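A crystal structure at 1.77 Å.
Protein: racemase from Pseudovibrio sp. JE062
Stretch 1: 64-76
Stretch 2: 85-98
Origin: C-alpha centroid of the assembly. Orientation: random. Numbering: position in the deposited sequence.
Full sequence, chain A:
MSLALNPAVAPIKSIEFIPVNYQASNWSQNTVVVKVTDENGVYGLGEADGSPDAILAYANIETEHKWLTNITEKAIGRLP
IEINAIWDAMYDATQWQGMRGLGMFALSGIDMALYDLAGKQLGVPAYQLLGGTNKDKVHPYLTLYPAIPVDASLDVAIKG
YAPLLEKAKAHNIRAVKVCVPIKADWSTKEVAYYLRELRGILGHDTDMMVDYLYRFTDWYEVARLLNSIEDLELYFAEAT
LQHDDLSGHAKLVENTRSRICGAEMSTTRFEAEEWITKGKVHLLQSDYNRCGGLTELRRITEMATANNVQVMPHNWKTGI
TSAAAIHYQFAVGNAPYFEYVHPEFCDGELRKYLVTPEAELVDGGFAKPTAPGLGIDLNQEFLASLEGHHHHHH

Stretch 1 (64-76) EHKWLTNITEKAI
Stretch 2 85-98: AIWDAMYDATQWQG

The contact is a largely nonhelical segment laid along a helix and the residues that follow it, pinned by backbone-centred hydrogen bonds at Ala93 and Trp96 and packed by apolar side chains farther along. The two chains run in opposite senses: Trp67 lies beside Ala93 (CA to CA 4.7 Å), Lys74 beside Met90 (5.5 Å) and Ala75 beside Ile86 (6.0 Å). Together they bury 817 Å².

Stretch 1 opens with a type I turn from His65 to Leu68, closed by Leu68 N to His65 O at 3.0 Å. Within it Trp67 N also donates to His65 ND1 (3.1 Å), with the imidazole in its p rotamer (chi2 77°). Helical phi/psi values recur at 71-73 without regular bonding. Stretch 2 continues a helix that begins earlier in the chain, through 85-93, and a weakly bonded helix follows at about 95-98.

The pinning centres on two carbonyls. Ala93 O accepts from Thr69 OG1 at 2.7 Å and, weakly, from Thr69 N at 2.9 Å (angle 128°). Threonine suits this place because its m rotamer (chi1 -47°) brings the hydroxyl to the same acceptor as its own amide. In return, Trp96 N donates to Trp67 O at 2.8 Å and 156°, so each stretch supplies both donor and acceptor. Ala93 adds a CA-H...O contact, its CA 3.6 Å from Lys66 O; its single methyl fits against both Thr69 OG1 (CB to OG1 3.5 Å) and Lys74 CG (CB to CG 3.6 Å).

Around these bonds the aromatic residues spread. Trp67 (m, chi2 -72°) meets stretch 2 along its indole edge, with CD1 3.4 Å from Gln95 NE2. That amide donates to Asp92 O within its own stretch (NE2 to O 3.1 Å), and water 1 accepts from both Trp67 NE1 (2.7 Å) and Gln95 NE2 (3.0 Å), so the polar indole edge is satisfied. Trp96 (t, chi2 -103°) starts toward stretch 1, its CB 4.0 Å from Trp67 CB and 4.1 Å from Leu68 CB, while its end leads away. The edge of His65 meets the face of its five-membered ring, centroids 5.1 Å apart and planes at 84°.

Leu68 (t, p) is buried; its CB points away overall, yet its end returns to place CD1 3.1 Å from Gln97 CD, a tight approach. Gln97 (p, t) is also linked through water 2, which donates to Thr69 O (2.7 Å) and accepts from Gln97 NE2 (3.2 Å).

Farther along, the packing is apolar, and Ile71, Ala75, Ile86 and Met90 are all buried. Ile71 (t, p) extends its delta methyl across the seam, CD1 lying 3.7 Å from Met90 CB. Met90, a selenomethionine (m, t, m), has a flexible, unbranched chain that reaches across to place SE 4.3 Å from Ala75 CB, and the small Ala75 methyl fits against Ile86 CG2 (CB to CG2 3.9 Å). Thr94 (p) returns OG1 to Met90 O (2.8 Å), satisfying its hydroxyl and leaving CG2 to pack 4.2 Å from Ile71 CD1. Lys74 (m, m, t, t) lays its aliphatic stem over the Ala93 methyl while its exposed end leads away.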

ATOM      1  N   GLU A  64     -28.789   7.699   7.649  1.00 21.60           N
ATOM      2  CA  GLU A  64     -29.615   8.042   8.805  1.00 22.48           C
ATOM      3  C   GLU A  64     -29.602   9.524   9.160  1.00 22.64           C
ATOM      4  O   GLU A  64     -30.650  10.130   9.372  1.00 22.47           O
ATOM      5  CB  GLU A  64     -29.170   7.226  10.014  1.00 23.12           C
ATOM      6  CG  GLU A  64     -29.395   5.738   9.845  1.00 25.13           C
ATOM      7  CD  GLU A  64     -29.034   4.959  11.083  1.00 26.07           C
ATOM      8  OE1 GLU A  64     -29.412   5.402  12.188  1.00 28.27           O
ATOM      9  OE2 GLU A  64     -28.386   3.900  10.957  1.00 26.21           O
ATOM     10  N   HIS A  65     -28.412  10.107   9.248  1.00 21.87           N
ATOM     11  CA  HIS A  65     -28.312  11.518   9.569  1.00 20.54           C
ATOM     12  C   HIS A  65     -27.109  12.148   8.900  1.00 21.04           C
ATOM     13  O   HIS A  65     -26.395  11.487   8.147  1.00 20.51           O
ATOM     14  CB  HIS A  65     -28.289  11.733  11.093  1.00 21.73           C
ATOM     15  CG  HIS A  65     -27.199  10.997  11.810  1.00 21.35           C
ATOM     16  ND1 HIS A  65     -25.886  11.420  11.808  1.00 19.20           N
ATOM     17  CD2 HIS A  65     -27.231   9.880  12.575  1.00 21.10           C
ATOM     18  CE1 HIS A  65     -25.160  10.597  12.543  1.00 20.20           C
ATOM     19  NE2 HIS A  65     -25.951   9.654  13.020  1.00 20.30           N
ATOM     20  N   LYS A  66     -26.891  13.425   9.180  1.00 20.00           N
ATOM     21  CA  LYS A  66     -25.808  14.175   8.566  1.00 21.23           C
ATOM     22  C   LYS A  66     -24.453  13.488   8.554  1.00 20.57           C
ATOM     23  O   LYS A  66     -23.727  13.564   7.565  1.00 19.38           O
ATOM     24  CB  LYS A  66     -25.659  15.545   9.232  1.00 23.08           C
ATOM     25  CG  LYS A  66     -24.581  16.398   8.578  1.00 25.80           C
ATOM     26  CD  LYS A  66     -24.471  17.770   9.202  1.00 26.89           C
ATOM     27  CE  LYS A  66     -23.379  18.576   8.521  1.00 27.35           C
ATOM     28  NZ  LYS A  66     -23.248  19.922   9.121  1.00 32.06           N
ATOM     29  N   TRP A  67     -24.116  12.819   9.648  1.00 19.96           N
ATOM     30  CA  TRP A  67     -22.818  12.162   9.755  1.00 19.34           C
ATOM     31  C   TRP A  67     -22.842  10.650   9.555  1.00 18.37           C
ATOM     32  O   TRP A  67     -21.802   9.997   9.654  1.00 15.56           O
ATOM     33  CB  TRP A  67     -22.194  12.503  11.106  1.00 20.45           C
ATOM     34  CG  TRP A  67     -22.009  13.986  11.291  1.00 23.07           C
ATOM     35  CD1 TRP A  67     -21.090  14.781  10.668  1.00 23.09           C
ATOM     36  CD2 TRP A  67     -22.799  14.857  12.115  1.00 21.98           C
ATOM     37  NE1 TRP A  67     -21.261  16.091  11.050  1.00 24.15           N
ATOM     38  CE2 TRP A  67     -22.302  16.166  11.936  1.00 22.50           C
ATOM     39  CE3 TRP A  67     -23.877  14.658  12.984  1.00 25.19           C
ATOM     40  CZ2 TRP A  67     -22.847  17.273  12.594  1.00 23.88           C
ATOM     41  CZ3 TRP A  67     -24.421  15.759  13.640  1.00 25.96           C
ATOM     42  CH2 TRP A  67     -23.903  17.051  13.440  1.00 25.21           C
ATOM     43  N   LEU A  68     -24.022  10.097   9.273  1.00 17.23           N
ATOM     44  CA  LEU A  68     -24.161   8.659   9.053  1.00 16.87           C
ATOM     45  C   LEU A  68     -24.840   8.460   7.703  1.00 18.12           C
ATOM     46  O   LEU A  68     -26.030   8.173   7.613  1.00 17.98           O
ATOM     47  CB  LEU A  68     -24.990   8.022  10.179  1.00 19.01           C
ATOM     48  CG  LEU A  68     -25.173   6.500  10.191  1.00 22.75           C
ATOM     49  CD1 LEU A  68     -23.846   5.817   9.990  1.00 23.81           C
ATOM     50  CD2 LEU A  68     -25.794   6.069  11.522  1.00 23.68           C
ATOM     51  N   THR A  69     -24.047   8.616   6.653  1.00 18.17           N
ATOM     52  CA  THR A  69     -24.525   8.510   5.290  1.00 18.19           C
ATOM     53  C   THR A  69     -23.904   7.318   4.575  1.00 17.11           C
ATOM     54  O   THR A  69     -22.822   6.860   4.940  1.00 15.41           O
ATOM     55  CB  THR A  69     -24.147   9.788   4.531  1.00 18.11           C
ATOM     56  OG1 THR A  69     -24.489  10.927   5.332  1.00 17.96           O
ATOM     57  CG2 THR A  69     -24.870   9.867   3.197  1.00 21.18           C
ATOM     58  N   ASN A  70     -24.598   6.800   3.567  1.00 16.72           N
ATOM     59  CA  ASN A  70     -24.047   5.703   2.795  1.00 15.78           C
ATOM     60  C   ASN A  70     -22.837   6.342   2.098  1.00 16.34           C
ATOM     61  O   ASN A  70     -22.928   7.469   1.614  1.00 17.43           O
ATOM     62  CB  ASN A  70     -25.070   5.206   1.768  1.00 16.81           C
ATOM     63  CG  ASN A  70     -24.497   4.153   0.853  1.00 17.08           C
ATOM     64  OD1 ASN A  70     -23.751   4.465  -0.074  1.00 20.23           O
ATOM     65  ND2 ASN A  70     -24.824   2.890   1.121  1.00 17.58           N
ATOM     66  N   ILE A  71     -21.713   5.631   2.057  1.00 17.30           N
ATOM     67  CA  ILE A  71     -20.480   6.164   1.474  1.00 19.00           C
ATOM     68  C   ILE A  71     -20.577   6.620   0.015  1.00 19.26           C
ATOM     69  O   ILE A  71     -20.038   7.667  -0.353  1.00 18.93           O
ATOM     70  CB  ILE A  71     -19.316   5.135   1.611  1.00 19.54           C
ATOM     71  CG1 ILE A  71     -18.019   5.691   1.009  1.00 22.71           C
ATOM     72  CG2 ILE A  71     -19.674   3.846   0.910  1.00 20.35           C
ATOM     73  CD1 ILE A  71     -17.475   6.886   1.726  1.00 23.99           C
ATOM     74  N   THR A  72     -21.272   5.848  -0.810  1.00 18.97           N
ATOM     75  CA  THR A  72     -21.387   6.187  -2.225  1.00 18.41           C
ATOM     76  C   THR A  72     -22.315   7.355  -2.521  1.00 18.62           C
ATOM     77  O   THR A  72     -22.168   8.022  -3.537  1.00 19.86           O
ATOM     78  CB  THR A  72     -21.898   4.993  -3.031  1.00 17.21           C
ATOM     79  OG1 THR A  72     -23.286   4.789  -2.736  1.00 20.18           O
ATOM     80  CG2 THR A  72     -21.130   3.740  -2.668  1.00 16.72           C
ATOM     81  N   GLU A  73     -23.265   7.607  -1.628  1.00 20.42           N
ATOM     82  CA  GLU A  73     -24.240   8.667  -1.835  1.00 21.19           C
ATOM     83  C   GLU A  73     -23.670  10.023  -2.230  1.00 21.21           C
ATOM     84  O   GLU A  73     -24.160  10.660  -3.163  1.00 20.85           O
ATOM     85  CB  GLU A  73     -25.113   8.818  -0.592  1.00 22.45           C
ATOM     86  CG  GLU A  73     -26.374   9.630  -0.819  1.00 25.86           C
ATOM     87  CD  GLU A  73     -27.224   9.745   0.436  1.00 26.64           C
ATOM     88  OE1 GLU A  73     -27.590   8.695   1.007  1.00 24.94           O
ATOM     89  OE2 GLU A  73     -27.521  10.889   0.848  1.00 27.67           O
ATOM     90  N   LYS A  74     -22.630  10.471  -1.536  1.00 19.68           N
ATOM     91  CA  LYS A  74     -22.057  11.775  -1.844  1.00 20.41           C
ATOM     92  C   LYS A  74     -21.165  11.830  -3.081  1.00 20.43           C
ATOM     93  O   LYS A  74     -20.678  12.899  -3.443  1.00 21.89           O
ATOM     94  CB  LYS A  74     -21.300  12.303  -0.623  1.00 21.28           C
ATOM     95  CG  LYS A  74     -22.193  12.546   0.580  1.00 22.71           C
ATOM     96  CD  LYS A  74     -23.205  13.662   0.315  1.00 25.74           C
ATOM     97  CE  LYS A  74     -24.181  13.788   1.476  1.00 26.34           C
ATOM     98  NZ  LYS A  74     -25.111  14.938   1.319  1.00 27.91           N
ATOM     99  N   ALA A  75     -20.964  10.685  -3.729  1.00 20.33           N
ATOM    100  CA  ALA A  75     -20.144  10.601  -4.932  1.00 19.14           C
ATOM    101  C   ALA A  75     -21.031  10.538  -6.176  1.00 19.90           C
ATOM    102  O   ALA A  75     -20.713  11.129  -7.206  1.00 21.23           O
ATOM    103  CB  ALA A  75     -19.252   9.369  -4.870  1.00 18.89           C
ATOM    104  N   ILE A  76     -22.143   9.818  -6.073  1.00 21.00           N
ATOM    105  CA  ILE A  76     -23.077   9.688  -7.187  1.00 21.68           C
ATOM    106  C   ILE A  76     -23.499  11.063  -7.703  1.00 21.00           C
ATOM    107  O   ILE A  76     -23.897  11.936  -6.927  1.00 21.88           O
ATOM    108  CB  ILE A  76     -24.350   8.921  -6.768  1.00 22.88           C
ATOM    109  CG1 ILE A  76     -23.975   7.566  -6.175  1.00 23.07           C
ATOM    110  CG2 ILE A  76     -25.277   8.755  -7.974  1.00 23.60           C
ATOM    111  CD1 ILE A  76     -23.246   6.659  -7.123  1.00 25.29           C
ATOM    112  N   ALA A  85     -12.538  17.104  -3.814  1.00 13.53           N
ATOM    113  CA  ALA A  85     -13.812  17.550  -3.262  1.00 12.08           C
ATOM    114  C   ALA A  85     -14.729  16.380  -2.915  1.00 12.51           C
ATOM    115  O   ALA A  85     -15.428  16.414  -1.907  1.00 12.94           O
ATOM    116  CB  ALA A  85     -14.508  18.490  -4.242  1.00 12.22           C
ATOM    117  N   ILE A  86     -14.735  15.346  -3.750  1.00 13.06           N
ATOM    118  CA  ILE A  86     -15.579  14.184  -3.488  1.00 12.41           C
ATOM    119  C   ILE A  86     -15.073  13.480  -2.227  1.00 11.66           C
ATOM    120  O   ILE A  86     -15.855  12.985  -1.420  1.00 13.24           O
ATOM    121  CB  ILE A  86     -15.563  13.212  -4.674  1.00 13.37           C
ATOM    122  CG1 ILE A  86     -16.112  13.923  -5.914  1.00 14.63           C
ATOM    123  CG2 ILE A  86     -16.398  11.973  -4.349  1.00 14.53           C
ATOM    124  CD1 ILE A  86     -15.954  13.147  -7.197  1.00 14.31           C
ATOM    125  N   TRP A  87     -13.756  13.451  -2.064  1.00 12.41           N
ATOM    126  CA  TRP A  87     -13.136  12.837  -0.893  1.00 12.17           C
ATOM    127  C   TRP A  87     -13.706  13.514   0.354  1.00 11.07           C
ATOM    128  O   TRP A  87     -14.186  12.844   1.271  1.00 13.61           O
ATOM    129  CB  TRP A  87     -11.619  13.058  -0.920  1.00 13.21           C
ATOM    130  CG  TRP A  87     -10.824  12.139  -0.025  1.00 10.89           C
ATOM    131  CD1 TRP A  87     -10.114  11.034  -0.410  1.00 11.30           C
ATOM    132  CD2 TRP A  87     -10.637  12.259   1.395  1.00 10.80           C
ATOM    133  NE1 TRP A  87      -9.496  10.461   0.679  1.00 12.00           N
ATOM    134  CE2 TRP A  87      -9.800  11.192   1.798  1.00 11.39           C
ATOM    135  CE3 TRP A  87     -11.095  13.164   2.365  1.00 11.90           C
ATOM    136  CZ2 TRP A  87      -9.409  11.006   3.131  1.00 12.59           C
ATOM    137  CZ3 TRP A  87     -10.705  12.978   3.695  1.00 11.20           C
ATOM    138  CH2 TRP A  87      -9.870  11.906   4.061  1.00 11.20           C
ATOM    139  N   ASP A  88     -13.642  14.844   0.379  1.00 11.45           N
ATOM    140  CA  ASP A  88     -14.139  15.609   1.516  1.00 11.20           C
ATOM    141  C   ASP A  88     -15.624  15.380   1.748  1.00 12.27           C
ATOM    142  O   ASP A  88     -16.071  15.284   2.894  1.00 11.83           O
ATOM    143  CB  ASP A  88     -13.900  17.116   1.322  1.00 14.10           C
ATOM    144  CG  ASP A  88     -12.439  17.512   1.476  1.00 16.88           C
ATOM    145  OD1 ASP A  88     -11.651  16.721   2.040  1.00 16.39           O
ATOM    146  OD2 ASP A  88     -12.085  18.627   1.043  1.00 18.03           O
ATOM    147  N   ALA A  89     -16.380  15.294   0.657  1.00 12.11           N
ATOM    148  CA  ALA A  89     -17.823  15.102   0.747  1.00 12.57           C
ATOM    149  C   ALA A  89     -18.167  13.762   1.370  1.00 11.37           C
ATOM    150  O   ALA A  89     -19.046  13.676   2.229  1.00 12.27           O
ATOM    151  CB  ALA A  89     -18.452  15.212  -0.640  1.00 13.69           C
HETATM  152  N   MSE A  90     -17.481  12.716   0.929  1.00 12.45           N
HETATM  153  CA  MSE A  90     -17.719  11.383   1.454  1.00 12.66           C
HETATM  154  C   MSE A  90     -17.304  11.319   2.922  1.00 12.69           C
HETATM  155  O   MSE A  90     -18.056  10.825   3.776  1.00 12.24           O
HETATM  156  CB  MSE A  90     -16.932  10.339   0.651  1.00 12.86           C
HETATM  157  CG  MSE A  90     -17.442  10.095  -0.767  1.00 17.70           C
HETATM  158 SE   MSE A  90     -16.534   8.609  -1.601  1.00 24.48          SE
HETATM  159  CE  MSE A  90     -14.814   9.451  -1.819  1.00 18.22           C
ATOM    160  N   TYR A  91     -16.106  11.818   3.212  1.00 12.38           N
ATOM    161  CA  TYR A  91     -15.594  11.806   4.579  1.00 11.12           C
ATOM    162  C   TYR A  91     -16.520  12.558   5.536  1.00 11.56           C
ATOM    163  O   TYR A  91     -16.890  12.042   6.586  1.00 12.63           O
ATOM    164  CB  TYR A  91     -14.199  12.438   4.636  1.00 10.42           C
ATOM    165  CG  TYR A  91     -13.547  12.326   6.000  1.00 10.32           C
ATOM    166  CD1 TYR A  91     -12.796  11.206   6.342  1.00 10.70           C
ATOM    167  CD2 TYR A  91     -13.701  13.332   6.955  1.00 11.64           C
ATOM    168  CE1 TYR A  91     -12.208  11.087   7.606  1.00  9.95           C
ATOM    169  CE2 TYR A  91     -13.123  13.224   8.217  1.00 11.63           C
ATOM    170  CZ  TYR A  91     -12.375  12.100   8.535  1.00 10.51           C
ATOM    171  OH  TYR A  91     -11.785  11.997   9.776  1.00 12.03           O
ATOM    172  N   ASP A  92     -16.889  13.779   5.165  1.00 12.78           N
ATOM    173  CA  ASP A  92     -17.752  14.592   6.011  1.00 14.17           C
ATOM    174  C   ASP A  92     -19.086  13.923   6.318  1.00 12.92           C
ATOM    175  O   ASP A  92     -19.587  14.013   7.433  1.00 12.54           O
ATOM    176  CB  ASP A  92     -18.020  15.944   5.344  1.00 16.88           C
ATOM    177  CG  ASP A  92     -18.935  16.822   6.167  1.00 23.38           C
ATOM    178  OD1 ASP A  92     -18.521  17.257   7.265  1.00 26.82           O
ATOM    179  OD2 ASP A  92     -20.078  17.071   5.725  1.00 27.35           O
ATOM    180  N   ALA A  93     -19.657  13.244   5.327  1.00 13.12           N
ATOM    181  CA  ALA A  93     -20.964  12.612   5.497  1.00 13.11           C
ATOM    182  C   ALA A  93     -20.966  11.273   6.219  1.00 13.69           C
ATOM    183  O   ALA A  93     -22.031  10.738   6.530  1.00 17.15           O
ATOM    184  CB  ALA A  93     -21.634  12.458   4.129  1.00 11.87           C
ATOM    185  N   THR A  94     -19.787  10.739   6.511  1.00 15.78           N
ATOM    186  CA  THR A  94     -19.692   9.440   7.162  1.00 14.68           C
ATOM    187  C   THR A  94     -18.914   9.463   8.481  1.00 14.78           C
ATOM    188  O   THR A  94     -18.535   8.415   8.991  1.00 16.63           O
ATOM    189  CB  THR A  94     -18.997   8.444   6.230  1.00 15.10           C
ATOM    190  OG1 THR A  94     -17.701   8.958   5.898  1.00 14.39           O
ATOM    191  CG2 THR A  94     -19.804   8.254   4.937  1.00 15.99           C
ATOM    192  N   GLN A  95     -18.682  10.649   9.029  1.00 13.92           N
ATOM    193  CA  GLN A  95     -17.927  10.771  10.272  1.00 15.39           C
ATOM    194  C   GLN A  95     -18.406   9.904  11.430  1.00 14.27           C
ATOM    195  O   GLN A  95     -17.593   9.455  12.247  1.00 14.38           O
ATOM    196  CB  GLN A  95     -17.916  12.221  10.744  1.00 16.70           C
ATOM    197  CG  GLN A  95     -17.173  13.174   9.847  1.00 19.30           C
ATOM    198  CD  GLN A  95     -17.227  14.581  10.382  1.00 19.73           C
ATOM    199  OE1 GLN A  95     -16.652  14.881  11.427  1.00 20.53           O
ATOM    200  NE2 GLN A  95     -17.935  15.455   9.677  1.00 19.88           N
ATOM    201  N   TRP A  96     -19.714   9.668  11.522  1.00 13.21           N
ATOM    202  CA  TRP A  96     -20.214   8.882  12.639  1.00 13.30           C
ATOM    203  C   TRP A  96     -19.608   7.486  12.731  1.00 13.22           C
ATOM    204  O   TRP A  96     -19.413   6.972  13.831  1.00 13.17           O
ATOM    205  CB  TRP A  96     -21.748   8.772  12.611  1.00 15.13           C
ATOM    206  CG  TRP A  96     -22.297   8.417  13.967  1.00 16.32           C
ATOM    207  CD1 TRP A  96     -22.749   7.194  14.382  1.00 16.60           C
ATOM    208  CD2 TRP A  96     -22.370   9.279  15.112  1.00 16.26           C
ATOM    209  NE1 TRP A  96     -23.094   7.242  15.717  1.00 17.28           N
ATOM    210  CE2 TRP A  96     -22.869   8.510  16.187  1.00 17.89           C
ATOM    211  CE3 TRP A  96     -22.055  10.625  15.334  1.00 18.67           C
ATOM    212  CZ2 TRP A  96     -23.061   9.043  17.468  1.00 18.54           C
ATOM    213  CZ3 TRP A  96     -22.244  11.159  16.610  1.00 18.01           C
ATOM    214  CH2 TRP A  96     -22.742  10.366  17.659  1.00 19.90           C
ATOM    215  N   GLN A  97     -19.299   6.873  11.592  1.00 12.87           N
ATOM    216  CA  GLN A  97     -18.713   5.533  11.624  1.00 13.20           C
ATOM    217  C   GLN A  97     -17.602   5.272  10.615  1.00 13.30           C
ATOM    218  O   GLN A  97     -17.194   4.130  10.440  1.00 15.74           O
ATOM    219  CB  GLN A  97     -19.806   4.466  11.442  1.00 13.45           C
ATOM    220  CG  GLN A  97     -20.628   4.585  10.159  1.00 13.77           C
ATOM    221  CD  GLN A  97     -21.740   3.536  10.074  1.00 15.52           C
ATOM    222  OE1 GLN A  97     -22.149   2.973  11.085  1.00 16.82           O
ATOM    223  NE2 GLN A  97     -22.239   3.289   8.864  1.00 13.78           N
ATOM    224  N   GLY A  98     -17.102   6.314   9.960  1.00 15.12           N
ATOM    225  CA  GLY A  98     -16.057   6.091   8.975  1.00 15.46           C
ATOM    226  C   GLY A  98     -14.819   6.964   9.043  1.00 14.79           C
ATOM    227  O   GLY A  98     -14.016   6.954   8.113  1.00 16.10           O
TER
HETATM  228  O   HOH W   1     -19.272  17.921  10.718  1.00 21.90           O
HETATM  229  O   HOH W   2     -21.331   5.219   6.490  1.00 20.57           O